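Local coordinates for protein ATP-citrate lyase beta-subunit (Chlorobium limicola, PDB 6HXJ) that probably takes part, as one subunit of ATP-citrate lyase, in the ATP-driven cleavage of citrate with coenzyme A to oxaloacetate and acetyl-CoA, at residues L177-N181 with E182-S186; K11-K15 with W16-V20; S385-M388 with T389-V392; T326-K329 with A330-G334. One frame throughout, in Å; residues are numbered along the deposited sequence.

Contact 1 of 4, residues L177-N181 with E182-S186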
ATOM      1  N   LEU A 177      26.272  19.171  59.047  1.00 89.97           N
ATOM      2  CA  LEU A 177      25.531  18.211  58.230  1.00 90.67           C
ATOM      3  C   LEU A 177      24.447  18.963  57.464  1.00 93.46           C
ATOM      4  O   LEU A 177      24.284  18.741  56.268  1.00 93.70           O
ATOM      5  CB  LEU A 177      24.910  17.092  59.095  1.00 93.40           C
ATOM      6  CG  LEU A 177      25.797  15.923  59.319  1.00 99.88           C
ATOM      7  CD1 LEU A 177      25.174  14.935  60.295  1.00102.35           C
ATOM      8  CD2 LEU A 177      26.190  15.305  58.000  1.00104.65           C
ATOM      9  N   CYS A 178      23.749  19.886  58.151  1.00 88.07           N
ATOM     10  CA  CYS A 178      22.691  20.706  57.605  1.00 87.56           C
ATOM     11  C   CYS A 178      23.257  21.543  56.498  1.00 89.50           C
ATOM     12  O   CYS A 178      22.645  21.603  55.447  1.00 91.08           O
ATOM     13  CB  CYS A 178      22.036  21.567  58.687  1.00 89.60           C
ATOM     14  SG  CYS A 178      20.716  22.680  58.097  1.00 93.70           S
ATOM     15  N   PHE A 179      24.439  22.127  56.682  1.00 83.46           N
ATOM     16  CA  PHE A 179      25.073  22.976  55.682  1.00 80.77           C
ATOM     17  C   PHE A 179      25.446  22.161  54.465  1.00 87.58           C
ATOM     18  O   PHE A 179      25.093  22.534  53.338  1.00 86.05           O
ATOM     19  CB  PHE A 179      26.299  23.685  56.274  1.00 81.03           C
ATOM     20  CG  PHE A 179      26.941  24.703  55.364  1.00 79.76           C
ATOM     21  CD1 PHE A 179      27.837  24.311  54.377  1.00 81.86           C
ATOM     22  CD2 PHE A 179      26.713  26.056  55.542  1.00 80.72           C
ATOM     23  CE1 PHE A 179      28.461  25.258  53.559  1.00 81.75           C
ATOM     24  CE2 PHE A 179      27.357  27.002  54.743  1.00 82.76           C
ATOM     25  CZ  PHE A 179      28.219  26.596  53.746  1.00 80.28           C
ATOM     26  N   ASP A 180      26.143  21.045  54.696  1.00 88.92           N
ATOM     27  CA  ASP A 180      26.594  20.152  53.638  1.00 91.56           C
ATOM     28  C   ASP A 180      25.410  19.670  52.778  1.00 96.37           C
ATOM     29  O   ASP A 180      25.396  19.864  51.555  1.00 96.52           O
ATOM     30  CB  ASP A 180      27.359  18.961  54.258  1.00 96.94           C
ATOM     31  CG  ASP A 180      28.487  18.378  53.416  1.00123.35           C
ATOM     32  OD1 ASP A 180      28.557  17.130  53.297  1.00128.69           O
ATOM     33  OD2 ASP A 180      29.380  19.151  52.996  1.00133.48           O
ATOM     34  N   ASN A 181      24.385  19.143  53.452  1.00 93.20           N
ATOM     35  CA  ASN A 181      23.214  18.535  52.844  1.00 93.84           C
ATOM     36  C   ASN A 181      22.141  19.489  52.304  1.00 94.30           C
ATOM     37  O   ASN A 181      21.340  19.090  51.456  1.00 93.20           O
ATOM     38  CB  ASN A 181      22.617  17.566  53.809  1.00 95.44           C
ATOM     39  CG  ASN A 181      23.451  16.296  53.849  1.00107.16           C
ATOM     40  OD1 ASN A 181      23.287  15.395  53.020  1.00106.56           O
ATOM     41  ND2 ASN A 181      24.410  16.203  54.768  1.00 91.57           N
ATOM     42  N   GLU A 182      22.094  20.724  52.788  1.00 88.70           N
ATOM     43  CA  GLU A 182      21.073  21.639  52.299  1.00 87.70           C
ATOM     44  C   GLU A 182      21.578  22.637  51.254  1.00 88.09           C
ATOM     45  O   GLU A 182      20.868  23.596  50.947  1.00 88.52           O
ATOM     46  CB  GLU A 182      20.351  22.385  53.455  1.00 88.93           C
ATOM     47  CG  GLU A 182      19.471  21.528  54.352  1.00 94.06           C
ATOM     48  CD  GLU A 182      18.403  20.670  53.701  1.00109.74           C
ATOM     49  OE1 GLU A 182      17.707  21.148  52.775  1.00112.01           O
ATOM     50  OE2 GLU A 182      18.247  19.512  54.145  1.00 96.92           O
ATOM     51  N   ASP A 183      22.776  22.447  50.710  1.00 81.91           N
ATOM     52  CA  ASP A 183      23.329  23.393  49.734  1.00 80.06           C
ATOM     53  C   ASP A 183      23.342  24.855  50.263  1.00 80.70           C
ATOM     54  O   ASP A 183      23.039  25.776  49.515  1.00 80.99           O
ATOM     55  CB  ASP A 183      22.590  23.291  48.361  1.00 82.82           C
ATOM     56  CG  ASP A 183      23.209  22.292  47.381  1.00 95.14           C
ATOM     57  OD1 ASP A 183      24.296  22.611  46.793  1.00 94.08           O
ATOM     58  OD2 ASP A 183      22.578  21.232  47.134  1.00 99.55           O
ATOM     59  N   ALA A 184      23.661  25.060  51.544  1.00 75.19           N
ATOM     60  CA  ALA A 184      23.657  26.405  52.117  1.00 73.89           C
ATOM     61  C   ALA A 184      24.847  27.194  51.664  1.00 77.33           C
ATOM     62  O   ALA A 184      25.866  26.614  51.329  1.00 79.82           O
ATOM     63  CB  ALA A 184      23.626  26.346  53.639  1.00 74.59           C
ATOM     64  N   GLN A 185      24.738  28.514  51.674  1.00 70.82           N
ATOM     65  CA  GLN A 185      25.823  29.446  51.406  1.00 68.85           C
ATOM     66  C   GLN A 185      26.347  29.884  52.778  1.00 74.07           C
ATOM     67  O   GLN A 185      27.546  30.061  52.983  1.00 73.54           O
ATOM     68  CB  GLN A 185      25.318  30.631  50.589  1.00 70.19           C
ATOM     69  CG  GLN A 185      24.958  30.203  49.168  1.00 83.29           C
ATOM     70  CD  GLN A 185      24.082  31.170  48.400  1.00 99.73           C
ATOM     71  OE1 GLN A 185      23.336  31.988  48.951  1.00 90.44           O
ATOM     72  NE2 GLN A 185      24.113  31.043  47.090  1.00 97.83           N
ATOM     73  N   SER A 186      25.438  29.989  53.743  1.00 73.43           N
ATOM     74  CA  SER A 186      25.715  30.394  55.114  1.00 74.98           C
ATOM     75  C   SER A 186      24.505  30.167  56.033  1.00 81.26           C
ATOM     76  O   SER A 186      23.357  30.222  55.586  1.00 80.91           O
ATOM     77  CB  SER A 186      26.148  31.861  55.185  1.00 79.69           C
ATOM     78  OG  SER A 186      25.133  32.733  54.719  1.00 90.53           O
TER
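The ring of Phe179 lies against the chain just after its own helix ends. Phe179 CD2 touches CB of Ala184 at 3.6 Å. The carbonyl oxygen of Ala184 stands over one ring face, near the rim, 3.4 Å from Phe179 CZ. Gln185 O meets the same ring at its edge, 3.5 Å from CE2. CG of Phe179 is anti to the backbone N (chi1 -174°), which swings the ring forward along the chain to Ala184. Two backbone bonds shape the helix exit. Glu182 N donates to Cys178 O at 2.9 Å, and Ala184 N makes a weak bond of 3.4 Å to Phe179 O. Asp183, with positive phi, turns the chain out of the helix. Leu177 O is gripped twice, by the backbone N of Asn181 and by its ND2 at 3.0 Å; the carbonyl oxygen lies in the plane of that amide, which helps fix its rotation. Ile109 also packs on the Phe179 ring. With an alanine in place of Phe179, the methyl of Ala184 would probably lose its apolar partner and a gap would open beside Ile109. Asp183 OD1 forms a salt bridge with Arg217, and Ser186 OG bonds to Asn209. Gln185 and Ser186 both face Asn209 in a classic beta bulge, the bulged start of strand 184-195 in the ATP-grasp domain.

Contact 2 of 4, residues K11-K15 with W16-V20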
ATOM      1  N   LYS A  11      12.676  24.757  59.946  1.00109.44           N
ATOM      2  CA  LYS A  11      12.264  23.457  59.442  1.00109.56           C
ATOM      3  C   LYS A  11      13.483  22.590  59.105  1.00110.30           C
ATOM      4  O   LYS A  11      13.507  21.412  59.465  1.00110.25           O
ATOM      5  CB  LYS A  11      11.334  23.626  58.230  1.00113.23           C
ATOM      6  CG  LYS A  11      11.062  22.336  57.472  1.00139.30           C
ATOM      7  CD  LYS A  11       9.823  22.417  56.602  1.00157.87           C
ATOM      8  CE  LYS A  11       9.978  21.567  55.360  1.00170.50           C
ATOM      9  NZ  LYS A  11       8.665  21.077  54.863  1.00181.34           N
ATOM     10  N   LEU A  12      14.501  23.185  58.448  1.00103.37           N
ATOM     11  CA  LEU A  12      15.733  22.480  58.066  1.00 99.65           C
ATOM     12  C   LEU A  12      16.567  22.183  59.261  1.00101.38           C
ATOM     13  O   LEU A  12      17.248  21.172  59.296  1.00 99.98           O
ATOM     14  CB  LEU A  12      16.530  23.296  57.074  1.00 97.45           C
ATOM     15  CG  LEU A  12      15.724  23.765  55.877  1.00102.66           C
ATOM     16  CD1 LEU A  12      16.633  24.128  54.744  1.00100.60           C
ATOM     17  CD2 LEU A  12      14.730  22.692  55.422  1.00106.45           C
ATOM     18  N   PHE A  13      16.530  23.061  60.247  1.00 98.41           N
ATOM     19  CA  PHE A  13      17.246  22.818  61.481  1.00 98.60           C
ATOM     20  C   PHE A  13      16.648  21.587  62.090  1.00104.63           C
ATOM     21  O   PHE A  13      17.370  20.631  62.343  1.00104.50           O
ATOM     22  CB  PHE A  13      17.075  23.984  62.431  1.00101.20           C
ATOM     23  CG  PHE A  13      17.941  25.153  62.100  1.00100.76           C
ATOM     24  CD1 PHE A  13      18.789  25.120  61.003  1.00102.46           C
ATOM     25  CD2 PHE A  13      17.926  26.288  62.890  1.00102.76           C
ATOM     26  CE1 PHE A  13      19.593  26.212  60.692  1.00102.68           C
ATOM     27  CE2 PHE A  13      18.742  27.372  62.591  1.00104.98           C
ATOM     28  CZ  PHE A  13      19.568  27.332  61.493  1.00101.99           C
ATOM     29  N   ASN A  14      15.317  21.588  62.249  1.00102.63           N
ATOM     30  CA  ASN A  14      14.531  20.488  62.768  1.00104.29           C
ATOM     31  C   ASN A  14      14.904  19.199  62.073  1.00109.08           C
ATOM     32  O   ASN A  14      15.228  18.218  62.732  1.00110.59           O
ATOM     33  CB  ASN A  14      13.079  20.791  62.527  1.00103.88           C
ATOM     34  CG  ASN A  14      12.235  20.603  63.718  1.00129.83           C
ATOM     35  OD1 ASN A  14      12.540  21.065  64.816  1.00131.80           O
ATOM     36  ND2 ASN A  14      11.220  19.778  63.548  1.00119.48           N
ATOM     37  N   LYS A  15      14.910  19.221  60.742  1.00104.11           N
ATOM     38  CA  LYS A  15      15.275  18.086  59.908  1.00102.53           C
ATOM     39  C   LYS A  15      16.632  17.473  60.309  1.00106.57           C
ATOM     40  O   LYS A  15      16.747  16.257  60.417  1.00106.80           O
ATOM     41  CB  LYS A  15      15.283  18.538  58.442  1.00101.23           C
ATOM     42  CG  LYS A  15      15.833  17.522  57.481  1.00 99.42           C
ATOM     43  CD  LYS A  15      15.380  17.825  56.079  1.00103.26           C
ATOM     44  CE  LYS A  15      16.369  17.283  55.095  1.00105.63           C
ATOM     45  NZ  LYS A  15      15.977  17.588  53.695  1.00116.84           N
ATOM     46  N   TRP A  16      17.644  18.312  60.539  1.00102.47           N
ATOM     47  CA  TRP A  16      18.976  17.822  60.892  1.00101.28           C
ATOM     48  C   TRP A  16      19.196  17.803  62.404  1.00109.90           C
ATOM     49  O   TRP A  16      20.339  17.778  62.865  1.00109.36           O
ATOM     50  CB  TRP A  16      20.064  18.609  60.125  1.00 96.84           C
ATOM     51  CG  TRP A  16      19.954  18.382  58.653  1.00 95.70           C
ATOM     52  CD1 TRP A  16      19.197  19.091  57.769  1.00 98.22           C
ATOM     53  CD2 TRP A  16      20.447  17.242  57.936  1.00 94.06           C
ATOM     54  NE1 TRP A  16      19.252  18.507  56.523  1.00 96.19           N
ATOM     55  CE2 TRP A  16      19.987  17.351  56.607  1.00 96.84           C
ATOM     56  CE3 TRP A  16      21.226  16.128  58.295  1.00 94.60           C
ATOM     57  CZ2 TRP A  16      20.270  16.383  55.644  1.00 94.51           C
ATOM     58  CZ3 TRP A  16      21.500  15.174  57.344  1.00 94.30           C
ATOM     59  CH2 TRP A  16      21.030  15.304  56.036  1.00 93.85           C
ATOM     60  N   GLY A  17      18.099  17.767  63.151  1.00109.94           N
ATOM     61  CA  GLY A  17      18.126  17.721  64.603  1.00113.10           C
ATOM     62  C   GLY A  17      18.927  18.845  65.229  1.00120.09           C
ATOM     63  O   GLY A  17      19.967  18.598  65.847  1.00119.89           O
ATOM     64  N   ILE A  18      18.460  20.089  65.055  1.00117.69           N
ATOM     65  CA  ILE A  18      19.108  21.266  65.623  1.00117.28           C
ATOM     66  C   ILE A  18      18.121  21.888  66.608  1.00126.90           C
ATOM     67  O   ILE A  18      16.965  22.138  66.240  1.00127.82           O
ATOM     68  CB  ILE A  18      19.584  22.255  64.539  1.00116.98           C
ATOM     69  CG1 ILE A  18      20.646  21.605  63.636  1.00114.56           C
ATOM     70  CG2 ILE A  18      20.073  23.576  65.161  1.00116.83           C
ATOM     71  CD1 ILE A  18      20.961  22.372  62.379  1.00119.95           C
ATOM     72  N   PRO A  19      18.554  22.092  67.873  1.00125.87           N
ATOM     73  CA  PRO A  19      17.647  22.644  68.884  1.00128.00           C
ATOM     74  C   PRO A  19      16.971  23.934  68.451  1.00131.41           C
ATOM     75  O   PRO A  19      17.651  24.912  68.184  1.00130.20           O
ATOM     76  CB  PRO A  19      18.573  22.844  70.075  1.00131.02           C
ATOM     77  CG  PRO A  19      19.647  21.833  69.904  1.00134.58           C
ATOM     78  CD  PRO A  19      19.892  21.823  68.442  1.00127.39           C
ATOM     79  N   VAL A  20      15.653  23.908  68.293  1.00128.83           N
ATOM     80  CA  VAL A  20      14.898  25.082  67.858  1.00128.25           C
ATOM     81  C   VAL A  20      13.656  25.262  68.734  1.00134.03           C
ATOM     82  O   VAL A  20      12.993  24.269  69.054  1.00135.14           O
ATOM     83  CB  VAL A  20      14.521  25.041  66.346  1.00130.52           C
ATOM     84  CG1 VAL A  20      15.752  25.085  65.455  1.00128.01           C
ATOM     85  CG2 VAL A  20      13.662  23.832  66.023  1.00131.25           C
TER
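The helix ends in a Schellman motif, with Ile18 N bonded to Phe13 O at 3.0 Å and Gly17 N bonded to Asn14 O at 2.9 Å. Both donors sit well above the carbonyl planes. Gly17, at positive phi, is the C-prime residue. Trp16 N still makes the last helical bond, to Leu12 O at 3.1 Å.

On one flank Lys15 and Trp16 run side by side. Lys15 CG is anti to the backbone N (chi1 172°) and the rest of its chain is extended, which lays the methylenes along the indole. CG stands over the face of the five-membered ring, 4.0 Å from its centroid, a CH-pi contact. Leu12 O lies at the edge of the indole. On another flank Phe13 CB meets CB of Ile18 at 3.7 Å and CG1 of Val20 at 3.5 Å. That methyl of Val20 also lies in the plane of the Phe13 ring, at its edge. Ile187 and Ile189 of strand 184-195 pack on the same ring. Trp16 NE1 bonds to Glu182. A serine at Trp16 would probably leave the Lys15 stem without the indole face and Glu182 without one of its donors. Lys15 NZ is salt-bridged to Asp220 and Glu182. The lysine thus serves two chemistries at once, its apolar stem on the indole and its charge on two carboxylates.

Contact 3 of 4, residues S385-M388 with T389-V392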
ATOM      1  N   SER A 385      30.970  51.466  16.568  1.00102.70           N
ATOM      2  CA  SER A 385      31.956  52.560  16.489  1.00106.17           C
ATOM      3  C   SER A 385      31.781  53.600  17.628  1.00110.64           C
ATOM      4  O   SER A 385      32.772  54.171  18.106  1.00112.28           O
ATOM      5  CB  SER A 385      31.941  53.219  15.114  1.00112.21           C
ATOM      6  OG  SER A 385      30.628  53.584  14.732  1.00119.41           O
ATOM      7  N   MET A 386      30.522  53.778  18.095  1.00104.51           N
ATOM      8  CA  MET A 386      30.145  54.611  19.228  1.00104.48           C
ATOM      9  C   MET A 386      30.519  53.809  20.493  1.00102.99           C
ATOM     10  O   MET A 386      29.931  52.740  20.696  1.00 99.09           O
ATOM     11  CB  MET A 386      28.631  54.879  19.175  1.00106.92           C
ATOM     12  CG  MET A 386      28.005  55.383  20.482  1.00111.85           C
ATOM     13  SD  MET A 386      28.618  56.993  21.078  1.00121.91           S
ATOM     14  CE  MET A 386      27.912  58.102  19.821  1.00122.25           C
ATOM     15  N   PRO A 387      31.502  54.260  21.334  1.00 98.97           N
ATOM     16  CA  PRO A 387      31.846  53.499  22.554  1.00 96.35           C
ATOM     17  C   PRO A 387      30.547  53.224  23.318  1.00 98.46           C
ATOM     18  O   PRO A 387      29.638  54.045  23.297  1.00 97.41           O
ATOM     19  CB  PRO A 387      32.909  54.375  23.228  1.00100.24           C
ATOM     20  CG  PRO A 387      33.484  55.157  22.129  1.00107.11           C
ATOM     21  CD  PRO A 387      32.333  55.473  21.235  1.00102.67           C
ATOM     22  N   MET A 388      30.441  52.016  23.907  1.00 94.38           N
ATOM     23  CA  MET A 388      29.264  51.461  24.593  1.00 92.15           C
ATOM     24  C   MET A 388      28.411  52.420  25.451  1.00101.13           C
ATOM     25  O   MET A 388      27.242  52.661  25.110  1.00101.29           O
ATOM     26  CB  MET A 388      29.668  50.289  25.494  1.00 91.93           C
ATOM     27  CG  MET A 388      28.510  49.358  25.788  1.00 92.38           C
ATOM     28  SD  MET A 388      28.860  47.973  26.873  1.00 94.33           S
ATOM     29  CE  MET A 388      28.888  48.729  28.466  1.00 91.43           C
ATOM     30  N   THR A 389      28.990  52.947  26.555  1.00100.49           N
ATOM     31  CA  THR A 389      28.321  53.819  27.526  1.00101.65           C
ATOM     32  C   THR A 389      28.421  55.297  27.125  1.00109.54           C
ATOM     33  O   THR A 389      28.038  56.156  27.928  1.00111.46           O
ATOM     34  CB  THR A 389      28.857  53.578  28.945  1.00107.08           C
ATOM     35  OG1 THR A 389      30.280  53.644  28.908  1.00110.35           O
ATOM     36  CG2 THR A 389      28.417  52.235  29.524  1.00100.63           C
ATOM     37  N   ASP A 390      28.905  55.615  25.900  1.00107.52           N
ATOM     38  CA  ASP A 390      29.033  57.021  25.493  1.00110.85           C
ATOM     39  C   ASP A 390      27.725  57.607  24.982  1.00114.56           C
ATOM     40  O   ASP A 390      27.650  58.820  24.801  1.00116.79           O
ATOM     41  CB  ASP A 390      30.190  57.259  24.532  1.00114.63           C
ATOM     42  CG  ASP A 390      31.549  57.295  25.224  1.00123.10           C
ATOM     43  OD1 ASP A 390      31.613  56.981  26.448  1.00119.88           O
ATOM     44  OD2 ASP A 390      32.545  57.658  24.555  1.00134.13           O
ATOM     45  N   ILE A 391      26.664  56.787  24.849  1.00108.31           N
ATOM     46  CA  ILE A 391      25.329  57.296  24.505  1.00107.85           C
ATOM     47  C   ILE A 391      24.711  57.981  25.724  1.00111.81           C
ATOM     48  O   ILE A 391      23.887  58.873  25.558  1.00114.23           O
ATOM     49  CB  ILE A 391      24.381  56.253  23.861  1.00108.03           C
ATOM     50  CG1 ILE A 391      24.284  54.943  24.686  1.00104.99           C
ATOM     51  CG2 ILE A 391      24.780  56.000  22.406  1.00109.41           C
ATOM     52  CD1 ILE A 391      23.082  54.039  24.347  1.00110.74           C
ATOM     53  N   VAL A 392      25.158  57.602  26.945  1.00106.15           N
ATOM     54  CA  VAL A 392      24.731  58.187  28.219  1.00106.74           C
ATOM     55  C   VAL A 392      25.162  59.667  28.263  1.00118.61           C
ATOM     56  O   VAL A 392      24.414  60.501  28.763  1.00120.37           O
ATOM     57  CB  VAL A 392      25.270  57.350  29.419  1.00107.31           C
ATOM     58  CG1 VAL A 392      25.147  58.086  30.744  1.00108.39           C
ATOM     59  CG2 VAL A 392      24.600  55.980  29.493  1.00103.38           C
TER
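Met386 reaches forward to Asp390 and Ile391 with a doubly bent chain. Its CG is anti to the backbone N (chi1 163°), and the turns at chi2 and chi3 curl the thioether round. CG meets the Ile391 branch methyl CG2 at 3.8 Å, while SD rests 3.8 Å from CB of Asp390. In Ile391, chi1 of 51° puts CG1 between the backbone N and the carbonyl carbon, near Met388 O, and leaves CG2 anti to the carbonyl carbon, where it meets Met386. The Asp390 carboxylate crosses the Pro387 ring at a slant, with OD2 3.6 Å from Pro387 CB. Met388 is extended as far as its sulfur and bends only at the end, so that CE touches the Thr389 methyl CG2 at 3.7 Å. One hydrogen bond closes the turn: Asp390 N to Pro387 O, 3.1 Å, with the donor well above the carbonyl plane. Arg356 binds Met386 O, and Phe273 packs on Met388. The backbone of another protein chain packs on Thr389 and Asp390. The turn closed by Asp390 N leads from strand 378-382 of the mixed sheet into helix 391-397, within the citrate-binding region.

Contact 4 of 4, residues T326-K329 with A330-G334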
ATOM      1  N   THR A 326      22.730  36.332  21.043  1.00 78.73           N
ATOM      2  CA  THR A 326      21.411  36.961  21.038  1.00 79.94           C
ATOM      3  C   THR A 326      21.181  37.607  19.667  1.00 88.43           C
ATOM      4  O   THR A 326      21.982  38.431  19.236  1.00 89.07           O
ATOM      5  CB  THR A 326      21.275  37.973  22.187  1.00 83.94           C
ATOM      6  OG1 THR A 326      21.446  37.291  23.420  1.00 91.29           O
ATOM      7  CG2 THR A 326      19.932  38.677  22.200  1.00 74.98           C
ATOM      8  N   ASP A 327      20.104  37.211  18.974  1.00 87.03           N
ATOM      9  CA  ASP A 327      19.771  37.765  17.662  1.00 87.66           C
ATOM     10  C   ASP A 327      19.280  39.190  17.863  1.00 91.61           C
ATOM     11  O   ASP A 327      18.230  39.363  18.494  1.00 93.01           O
ATOM     12  CB  ASP A 327      18.712  36.895  16.973  1.00 90.83           C
ATOM     13  CG  ASP A 327      18.523  37.250  15.515  1.00106.76           C
ATOM     14  OD1 ASP A 327      17.776  38.197  15.235  1.00107.94           O
ATOM     15  OD2 ASP A 327      19.130  36.580  14.658  1.00118.05           O
ATOM     16  N   VAL A 328      20.036  40.206  17.353  1.00 86.47           N
ATOM     17  CA  VAL A 328      19.596  41.587  17.553  1.00 87.67           C
ATOM     18  C   VAL A 328      18.332  41.887  16.703  1.00 92.27           C
ATOM     19  O   VAL A 328      17.517  42.632  17.212  1.00 92.19           O
ATOM     20  CB  VAL A 328      20.654  42.738  17.513  1.00 92.29           C
ATOM     21  CG1 VAL A 328      22.067  42.221  17.630  1.00 91.25           C
ATOM     22  CG2 VAL A 328      20.504  43.700  16.333  1.00 94.00           C
ATOM     23  N   LYS A 329      18.117  41.282  15.505  1.00 89.94           N
ATOM     24  CA  LYS A 329      16.892  41.525  14.700  1.00 91.47           C
ATOM     25  C   LYS A 329      15.620  41.037  15.442  1.00 95.62           C
ATOM     26  O   LYS A 329      14.655  41.792  15.540  1.00 97.27           O
ATOM     27  CB  LYS A 329      17.038  40.920  13.291  1.00 95.14           C
ATOM     28  CG  LYS A 329      15.798  41.031  12.423  1.00113.20           C
ATOM     29  CD  LYS A 329      15.949  40.337  11.083  1.00120.49           C
ATOM     30  CE  LYS A 329      14.580  40.061  10.495  1.00131.85           C
ATOM     31  NZ  LYS A 329      13.782  41.303  10.254  1.00135.67           N
ATOM     32  N   ALA A 330      15.654  39.829  16.031  1.00 91.06           N
ATOM     33  CA  ALA A 330      14.524  39.278  16.790  1.00 91.38           C
ATOM     34  C   ALA A 330      14.222  40.123  18.014  1.00 94.65           C
ATOM     35  O   ALA A 330      13.107  40.575  18.184  1.00 95.46           O
ATOM     36  CB  ALA A 330      14.833  37.856  17.211  1.00 91.37           C
ATOM     37  N   THR A 331      15.229  40.364  18.845  1.00 91.71           N
ATOM     38  CA  THR A 331      15.074  41.158  20.063  1.00 91.64           C
ATOM     39  C   THR A 331      14.698  42.598  19.771  1.00 98.85           C
ATOM     40  O   THR A 331      13.908  43.157  20.526  1.00 99.42           O
ATOM     41  CB  THR A 331      16.277  41.061  20.997  1.00 84.59           C
ATOM     42  OG1 THR A 331      17.478  41.267  20.274  1.00 81.05           O
ATOM     43  CG2 THR A 331      16.326  39.740  21.780  1.00 76.75           C
ATOM     44  N   PHE A 332      15.237  43.195  18.690  1.00 96.88           N
ATOM     45  CA  PHE A 332      14.888  44.550  18.296  1.00100.18           C
ATOM     46  C   PHE A 332      13.500  44.597  17.742  1.00105.67           C
ATOM     47  O   PHE A 332      12.873  45.628  17.915  1.00107.69           O
ATOM     48  CB  PHE A 332      15.899  45.196  17.337  1.00103.76           C
ATOM     49  CG  PHE A 332      16.990  45.968  18.038  1.00106.34           C
ATOM     50  CD1 PHE A 332      17.333  45.681  19.361  1.00108.88           C
ATOM     51  CD2 PHE A 332      17.662  46.997  17.391  1.00111.11           C
ATOM     52  CE1 PHE A 332      18.316  46.416  20.025  1.00109.13           C
ATOM     53  CE2 PHE A 332      18.668  47.717  18.050  1.00114.00           C
ATOM     54  CZ  PHE A 332      18.988  47.419  19.362  1.00110.00           C
ATOM     55  N   SER A 333      12.965  43.502  17.155  1.00100.92           N
ATOM     56  CA  SER A 333      11.568  43.508  16.699  1.00102.56           C
ATOM     57  C   SER A 333      10.593  43.562  17.897  1.00105.60           C
ATOM     58  O   SER A 333       9.577  44.269  17.835  1.00108.77           O
ATOM     59  CB  SER A 333      11.281  42.325  15.773  1.00106.70           C
ATOM     60  OG  SER A 333      10.923  41.140  16.469  1.00115.07           O
ATOM     61  N   GLY A 334      10.953  42.872  18.983  1.00 97.65           N
ATOM     62  CA  GLY A 334      10.188  42.861  20.224  1.00 96.93           C
ATOM     63  C   GLY A 334      10.205  44.234  20.863  1.00 99.11           C
ATOM     64  O   GLY A 334       9.182  44.681  21.354  1.00100.15           O
TER
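Asp327 is the N-cap of helix 328-344, the helix that crosses from strand 315-318 to strand 352-356 in a beta-alpha-beta unit. Its OD1 accepts from Ala330 N at 2.8 Å, using the lone pair that points away from OD2. The bond is fairly straight, with an N-H...O angle of 161°. CG is anti to the backbone N (chi1 -169°), which brings the carboxylate round to the amide of Ala330. The other oxygen, OD2, is held by Asn361.

The backbone oxygen of Asp327 is gripped twice by Thr331. Thr331 N donates to Asp327 O at 3.2 Å and Thr331 OG1 donates to it at 2.7 Å. The two donors come from opposite faces of the carbonyl plane. Thr331 CG2 is left to meet the methyl CG2 of Thr326 at 3.8 Å, the side chains crossing at about a right angle. Further on, Phe332 N bonds to Val328 O at 2.8 Å, and Val328 CG2 stands over one face of the Phe332 ring. Leu366 and Ile369 of helix 362-371 also pack on Phe332. Ser333 OG turns back to Ala330 O at 2.8 Å, an oxygen that Gly334 N also reaches.

Thr326 OG1 accepts from Asp294 N and is hydrogen-bonded to a bound citrate, probably from the crystallisation liquor. The capping residue directly follows this threonine. Asp327 supplies an acceptor where the first turn has amides without helical partners, and the positive end of the helix would probably steady its charge.

Contacts 1 and 2 belong to the ATP-grasp part of the chain and touch each other. Glu182 OE2 lies 2.8 Å from Trp16 NE1, probably a hydrogen bond. Glu182 OE2 also forms a salt bridge with Lys15 NZ at 3.0 Å, so one carboxylate ties the ends of two helices together. Contacts 3 and 4 lie on the opposite side of the chain's centre, in the citrate-binding part, with centres about 20 Å apart and no touch. Of these two, only contact 4 reaches the bound citrate, which is probably from the crystallisation liquor: the side chain of Thr326 is about 3 Å from it, while that of Met388 stays about 9 Å off. The side chain of Thr326 is also about 8 Å from coenzyme A.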